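Local atomic coordinates of ABC transporter periplasmic peptide-binding protein (Pseudoalteromonas, PDB entry 4QFP), a protein that probably captures short peptides, most likely dipeptides, in the periplasm and delivers them to an ABC transporter for uptake. Residues C34-P39 and V264-S269; S382-P387 and G506-A511. All blocks are in the same frame, centred on the assembly; numbering follows the deposited sequence. Where two conformers were deposited one is given.

Strand 30-35 runs through the core of a mixed sheet near the N terminus, and contact 1 closes a loop of more than two hundred residues by setting its end, in 34-39, beside strand 264-266. Contact 2 opens only after contact 1 has closed, so the two follow in series and neither nest nor cross. It joins the loop before helix 389-401 to strand 500-513. That strand is the antiparallel neighbour of 264-266 in the same sheet, with backbone pairing between Thr265 and Ala511. A salt bridge between Glu36 of contact 1 and Arg383 of contact 2 ties the N-terminal strand's exit to the loop that holds the bound threonine.

Contact 1 of 2, residues C34-P39 and V264-S269; sequences CAEANP and VTAHPS
With CG of Glu36 between the backbone N and the carbonyl carbon (chi1 77°), a single bend at chi2 (-88°) turns the carboxylate toward His267. His267 has left-handed backbone angles, and its CG is anti to the carbonyl carbon. The carboxylate and ring planes stand 88° apart. Glu36 OE1 lies in the ring plane at the edge, 3.3 Å from His267 CD2, while OE2 approaches obliquely. The polar link is indirect: water 1 donates to Glu36 OE2 at 3.0 Å and lies in the imidazole plane, hydrogen-bonded to His267 NE2 at 2.8 Å. OE2 also takes a hydrogen bond from Ser51 and a salt bridge from Arg383, which probably help keep this buried carboxylate charged. Ala266 CB sits against Cys34 O (3.3 Å) and Glu36 OE1, where a methyl group fits.

Upstream the backbones pair as parallel strands about Thr265: Cys34 N donates to Val264 O (2.8 Å), and Ala266 N donates to Cys34 O (3.1 Å). Cys34 and Thr265 lie on one face of the sheet, with Cys34 CB 4.0 Å from Thr265 OG1. A disulfide from Cys34 to Cys262 adds a covalent tie next to this pair. Consistent with the periplasmic binding protein fold, the C-terminal end of strand 30-35 faces the ligand, and the side chain of Glu36, just beyond it, is about 6 Å from a bound threonine. Strand 241-246 flanks 30-35 on its other edge, and 500-513 runs antiparallel beside 264-266. Helix 250-258 covers the Cys34 and Thr265 face, its Arg253 hydrogen-bonded to the carbonyls of Ala266 and His267.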
loop_
_atom_site.group_PDB
_atom_site.type_symbol
_atom_site.label_atom_id
_atom_site.label_comp_id
_atom_site.label_asym_id
_atom_site.label_seq_id
_atom_site.Cartn_x
_atom_site.Cartn_y
_atom_site.Cartn_z
ATOM N N CYS A 34 4.133 -16.184 9.209
ATOM C CA CYS A 34 5.357 -15.404 9.442
ATOM C C CYS A 34 5.259 -14.050 8.766
ATOM O O CYS A 34 5.278 -13.963 7.536
ATOM C CB CYS A 34 6.591 -16.141 8.911
ATOM S SG CYS A 34 7.459 -17.135 10.141
ATOM N N ALA A 35 5.155 -13.001 9.574
ATOM C CA ALA A 35 4.957 -11.652 9.059
ATOM C C ALA A 35 6.260 -10.878 9.185
ATOM O O ALA A 35 7.048 -11.154 10.081
ATOM C CB ALA A 35 3.853 -10.961 9.833
ATOM N N GLU A 36 6.477 -9.897 8.310
ATOM C CA GLU A 36 7.766 -9.205 8.261
ATOM C C GLU A 36 7.923 -8.000 9.199
ATOM O O GLU A 36 9.025 -7.478 9.355
ATOM C CB GLU A 36 8.122 -8.790 6.825
ATOM C CG GLU A 36 7.371 -7.567 6.300
ATOM C CD GLU A 36 6.054 -7.929 5.645
ATOM O OE1 GLU A 36 5.633 -9.095 5.767
ATOM O OE2 GLU A 36 5.441 -7.060 4.990
ATOM N N ALA A 37 6.844 -7.544 9.826
ATOM C CA ALA A 37 6.964 -6.386 10.713
ATOM C C ALA A 37 5.754 -6.257 11.630
ATOM O O ALA A 37 4.737 -6.899 11.397
ATOM C CB ALA A 37 7.144 -5.111 9.891
ATOM N N ASN A 38 5.875 -5.438 12.673
ATOM C CA ASN A 38 4.748 -5.160 13.560
ATOM C C ASN A 38 3.656 -4.445 12.792
ATOM O O ASN A 38 3.939 -3.761 11.802
ATOM C CB ASN A 38 5.166 -4.249 14.719
ATOM C CG ASN A 38 6.115 -4.909 15.682
ATOM O OD1 ASN A 38 7.180 -4.367 15.986
ATOM N ND2 ASN A 38 5.726 -6.058 16.202
ATOM N N PRO A 39 2.401 -4.586 13.243
ATOM C CA PRO A 39 1.383 -3.656 12.755
ATOM C C PRO A 39 1.601 -2.350 13.490
ATOM O O PRO A 39 2.017 -2.384 14.646
ATOM C CB PRO A 39 0.072 -4.300 13.208
ATOM C CG PRO A 39 0.444 -5.090 14.420
ATOM C CD PRO A 39 1.856 -5.566 14.201
ATOM N N VAL A 264 2.571 -20.243 6.799
ATOM C CA VAL A 264 2.647 -19.354 5.644
ATOM C C VAL A 264 3.767 -18.377 5.918
ATOM O O VAL A 264 3.887 -17.882 7.034
ATOM C CB VAL A 264 1.338 -18.549 5.462
ATOM C CG1 VAL A 264 1.440 -17.614 4.270
ATOM C CG2 VAL A 264 0.159 -19.488 5.294
ATOM N N THR A 265 4.599 -18.109 4.916
ATOM C CA THR A 265 5.614 -17.074 5.051
ATOM C C THR A 265 5.380 -15.941 4.056
ATOM O O THR A 265 5.127 -16.165 2.862
ATOM C CB THR A 265 7.053 -17.627 4.936
ATOM O OG1 THR A 265 7.988 -16.574 5.195
ATOM C CG2 THR A 265 7.311 -18.171 3.562
ATOM N N ALA A 266 5.438 -14.720 4.576
ATOM C CA ALA A 266 5.243 -13.523 3.771
ATOM C C ALA A 266 6.539 -13.066 3.121
ATOM O O ALA A 266 7.608 -13.172 3.709
ATOM C CB ALA A 266 4.671 -12.410 4.634
ATOM N N HIS A 267 6.428 -12.561 1.898
ATOM C CA HIS A 267 7.543 -11.950 1.196
ATOM C C HIS A 267 8.817 -12.802 1.240
ATOM O O HIS A 267 9.878 -12.313 1.637
ATOM C CB HIS A 267 7.805 -10.540 1.748
ATOM C CG HIS A 267 6.665 -9.594 1.548
ATOM N ND1 HIS A 267 6.328 -9.095 0.310
ATOM C CD2 HIS A 267 5.776 -9.066 2.421
ATOM C CE1 HIS A 267 5.287 -8.290 0.428
ATOM N NE2 HIS A 267 4.929 -8.257 1.698
ATOM N N PRO A 268 8.715 -14.076 0.817
ATOM C CA PRO A 268 9.884 -14.966 0.745
ATOM C C PRO A 268 10.977 -14.375 -0.127
ATOM O O PRO A 268 10.695 -13.864 -1.211
ATOM C CB PRO A 268 9.331 -16.229 0.069
ATOM C CG PRO A 268 8.083 -15.795 -0.616
ATOM C CD PRO A 268 7.508 -14.716 0.264
ATOM N N SER A 269 12.214 -14.437 0.352
ATOM C CA SER A 269 13.344 -13.962 -0.423
ATOM C C SER A 269 13.290 -14.555 -1.816
ATOM O O SER A 269 12.936 -15.721 -1.992
ATOM C CB SER A 269 14.658 -14.353 0.243
ATOM O OG SER A 269 15.737 -14.140 -0.646
HETATM O O HOH W 1 3.194 -6.572 3.008
#

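Contact 2 of 2, residues S382-P387 and G506-A511; sequences SRIYNP and GMRFQA. With THR (threonine), chain D.
Ile384 O meets Gly506 CA in a nearly straight CA-H...O contact of 3.2 Å, and any side chain at this glycine would run into that oxygen. Water 2 donates both to Ile384 O and to Met507 O, bridging the two backbones. Beyond it, the CD1 end of Ile384 comes to 3.9 Å from Arg508 NE and also rests near CG, so the aliphatic branch lies against the extended arginine, whose guanidinium is held by the carbonyls of Gly522 and Gly525. Ile384 belongs to a type I beta turn from Arg383 to Asn386, which puts Arg383 and Tyr385, either side of Ile384 in sequence, into the ligand pocket of this periplasmic binding protein. There Arg383 NE donates to O of the bound threonine (2.8 Å) and NH2 to its OXT (2.7 Å), a two-pronged grip expected for a peptide's C-terminal carboxylate. Tyr385 OH makes a very short bond to the same O. Replacing Arg383 by a methionine would probably rob that carboxylate of a charged partner and leave Glu36 without this salt bridge. Bends at chi2 and chi3 bring the Arg383 guanidinium to the threonine, while its CB lies over one face of the Tyr385 ring, offset toward the rim; Trp414 of helix 414-422 packs against both side chains.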
loop_
_atom_site.group_PDB
_atom_site.type_symbol
_atom_site.label_atom_id
_atom_site.label_comp_id
_atom_site.label_asym_id
_atom_site.label_seq_id
_atom_site.Cartn_x
_atom_site.Cartn_y
_atom_site.Cartn_z
ATOM N N SER A 382 11.934 -7.560 2.477
ATOM C CA SER A 382 11.520 -7.833 1.106
ATOM C C SER A 382 10.123 -7.277 0.845
ATOM O O SER A 382 9.221 -7.432 1.679
ATOM C CB SER A 382 11.558 -9.335 0.814
ATOM O OG SER A 382 11.038 -9.614 -0.474
ATOM N N ARG A 383 9.953 -6.625 -0.304
ATOM C CA ARG A 383 8.653 -6.108 -0.735
ATOM C C ARG A 383 8.363 -6.671 -2.117
ATOM O O ARG A 383 9.280 -7.073 -2.832
ATOM C CB ARG A 383 8.641 -4.580 -0.844
ATOM C CG ARG A 383 9.264 -3.816 0.325
ATOM C CD ARG A 383 8.642 -4.215 1.646
ATOM N NE ARG A 383 7.258 -3.774 1.804
ATOM C CZ ARG A 383 6.307 -4.522 2.354
ATOM N NH1 ARG A 383 6.591 -5.756 2.763
ATOM N NH2 ARG A 383 5.073 -4.050 2.487
ATOM N N ILE A 384 7.095 -6.657 -2.511
ATOM C CA ILE A 384 6.709 -7.195 -3.806
ATOM C C ILE A 384 7.545 -6.546 -4.895
ATOM O O ILE A 384 8.003 -7.207 -5.814
ATOM C CB ILE A 384 5.223 -6.948 -4.101
ATOM C CG1 ILE A 384 4.352 -7.710 -3.103
ATOM C CG2 ILE A 384 4.894 -7.370 -5.529
ATOM C CD1 ILE A 384 2.991 -7.070 -2.877
ATOM N N TYR A 385 7.768 -5.249 -4.750
ATOM C CA TYR A 385 8.398 -4.444 -5.785
ATOM C C TYR A 385 9.925 -4.352 -5.652
ATOM O O TYR A 385 10.596 -3.779 -6.507
ATOM C CB TYR A 385 7.778 -3.045 -5.760
ATOM C CG TYR A 385 7.747 -2.410 -4.384
ATOM C CD1 TYR A 385 8.913 -1.912 -3.800
ATOM C CD2 TYR A 385 6.557 -2.297 -3.672
ATOM C CE1 TYR A 385 8.894 -1.322 -2.537
ATOM C CE2 TYR A 385 6.525 -1.706 -2.409
ATOM C CZ TYR A 385 7.696 -1.228 -1.845
ATOM O OH TYR A 385 7.675 -0.643 -0.594
ATOM N N ASN A 386 10.466 -4.906 -4.569
ATOM C CA ASN A 386 11.906 -4.920 -4.345
ATOM C C ASN A 386 12.255 -5.947 -3.283
ATOM O O ASN A 386 12.083 -5.698 -2.090
ATOM C CB ASN A 386 12.404 -3.548 -3.902
ATOM C CG ASN A 386 13.913 -3.467 -3.854
ATOM O OD1 ASN A 386 14.603 -4.487 -3.752
ATOM N ND2 ASN A 386 14.442 -2.248 -3.934
ATOM N N PRO A 387 12.729 -7.122 -3.720
ATOM C CA PRO A 387 12.993 -8.246 -2.817
ATOM C C PRO A 387 14.195 -8.009 -1.911
ATOM O O PRO A 387 14.318 -8.667 -0.874
ATOM C CB PRO A 387 13.266 -9.411 -3.775
ATOM C CG PRO A 387 13.755 -8.754 -5.034
ATOM C CD PRO A 387 12.986 -7.460 -5.134
ATOM N N GLY A 506 7.721 -6.224 -9.598
ATOM C CA GLY A 506 7.962 -7.527 -9.017
ATOM C C GLY A 506 6.789 -8.464 -9.203
ATOM O O GLY A 506 5.664 -8.034 -9.461
ATOM N N MET A 507 7.056 -9.758 -9.092
ATOM C CA MET A 507 6.000 -10.755 -9.086
ATOM C C MET A 507 5.610 -10.996 -7.636
ATOM O O MET A 507 6.461 -10.970 -6.747
ATOM C CB MET A 507 6.490 -12.045 -9.744
ATOM C CG MET A 507 5.958 -12.252 -11.156
ATOM S SD MET A 507 4.389 -13.132 -11.125
ATOM C CE MET A 507 4.899 -14.596 -10.258
ATOM N N ARG A 508 4.324 -11.205 -7.379
ATOM C CA ARG A 508 3.883 -11.380 -6.000
ATOM C C ARG A 508 4.025 -12.844 -5.604
ATOM O O ARG A 508 3.380 -13.712 -6.188
ATOM C CB ARG A 508 2.435 -10.907 -5.817
ATOM C CG ARG A 508 1.978 -10.809 -4.353
ATOM C CD ARG A 508 0.550 -10.310 -4.274
ATOM N NE ARG A 508 0.229 -9.777 -2.955
ATOM C CZ ARG A 508 -0.856 -9.053 -2.693
ATOM N NH1 ARG A 508 -1.740 -8.794 -3.653
ATOM N NH2 ARG A 508 -1.061 -8.593 -1.473
ATOM N N PHE A 509 4.879 -13.114 -4.626
ATOM C CA PHE A 509 5.140 -14.484 -4.205
ATOM C C PHE A 509 4.729 -14.711 -2.763
ATOM O O PHE A 509 4.815 -13.818 -1.926
ATOM C CB PHE A 509 6.629 -14.823 -4.318
ATOM C CG PHE A 509 7.114 -15.001 -5.721
ATOM C CD1 PHE A 509 6.710 -16.088 -6.476
ATOM C CD2 PHE A 509 8.003 -14.093 -6.276
ATOM C CE1 PHE A 509 7.168 -16.257 -7.764
ATOM C CE2 PHE A 509 8.467 -14.252 -7.557
ATOM C CZ PHE A 509 8.052 -15.336 -8.304
ATOM N N GLN A 510 4.302 -15.928 -2.471
ATOM C CA GLN A 510 4.046 -16.315 -1.099
ATOM C C GLN A 510 4.299 -17.800 -0.982
ATOM O O GLN A 510 3.977 -18.565 -1.897
ATOM C CB GLN A 510 2.606 -15.993 -0.717
ATOM C CG GLN A 510 2.242 -16.392 0.690
ATOM C CD GLN A 510 0.851 -15.944 1.070
ATOM O OE1 GLN A 510 -0.122 -16.650 0.835
ATOM N NE2 GLN A 510 0.750 -14.766 1.663
ATOM N N ALA A 511 4.879 -18.210 0.139
ATOM C CA ALA A 511 5.150 -19.617 0.367
ATOM C C ALA A 511 4.293 -20.118 1.517
ATOM O O ALA A 511 4.039 -19.394 2.483
ATOM C CB ALA A 511 6.633 -19.829 0.652
HETATM N N THR D . 2.937 0.481 0.659
HETATM C CA THR D . 4.367 0.254 0.500
HETATM C C THR D . 4.710 -1.179 0.911
HETATM O O THR D . 5.818 -1.691 0.671
HETATM C CB THR D . 5.183 1.232 1.360
HETATM O OG1 THR D . 4.702 1.184 2.707
HETATM C CG2 THR D . 5.042 2.660 0.831
HETATM O OXT THR D . 3.871 -1.854 1.515
HETATM O O HOH W 2 8.949 -9.809 -5.835
#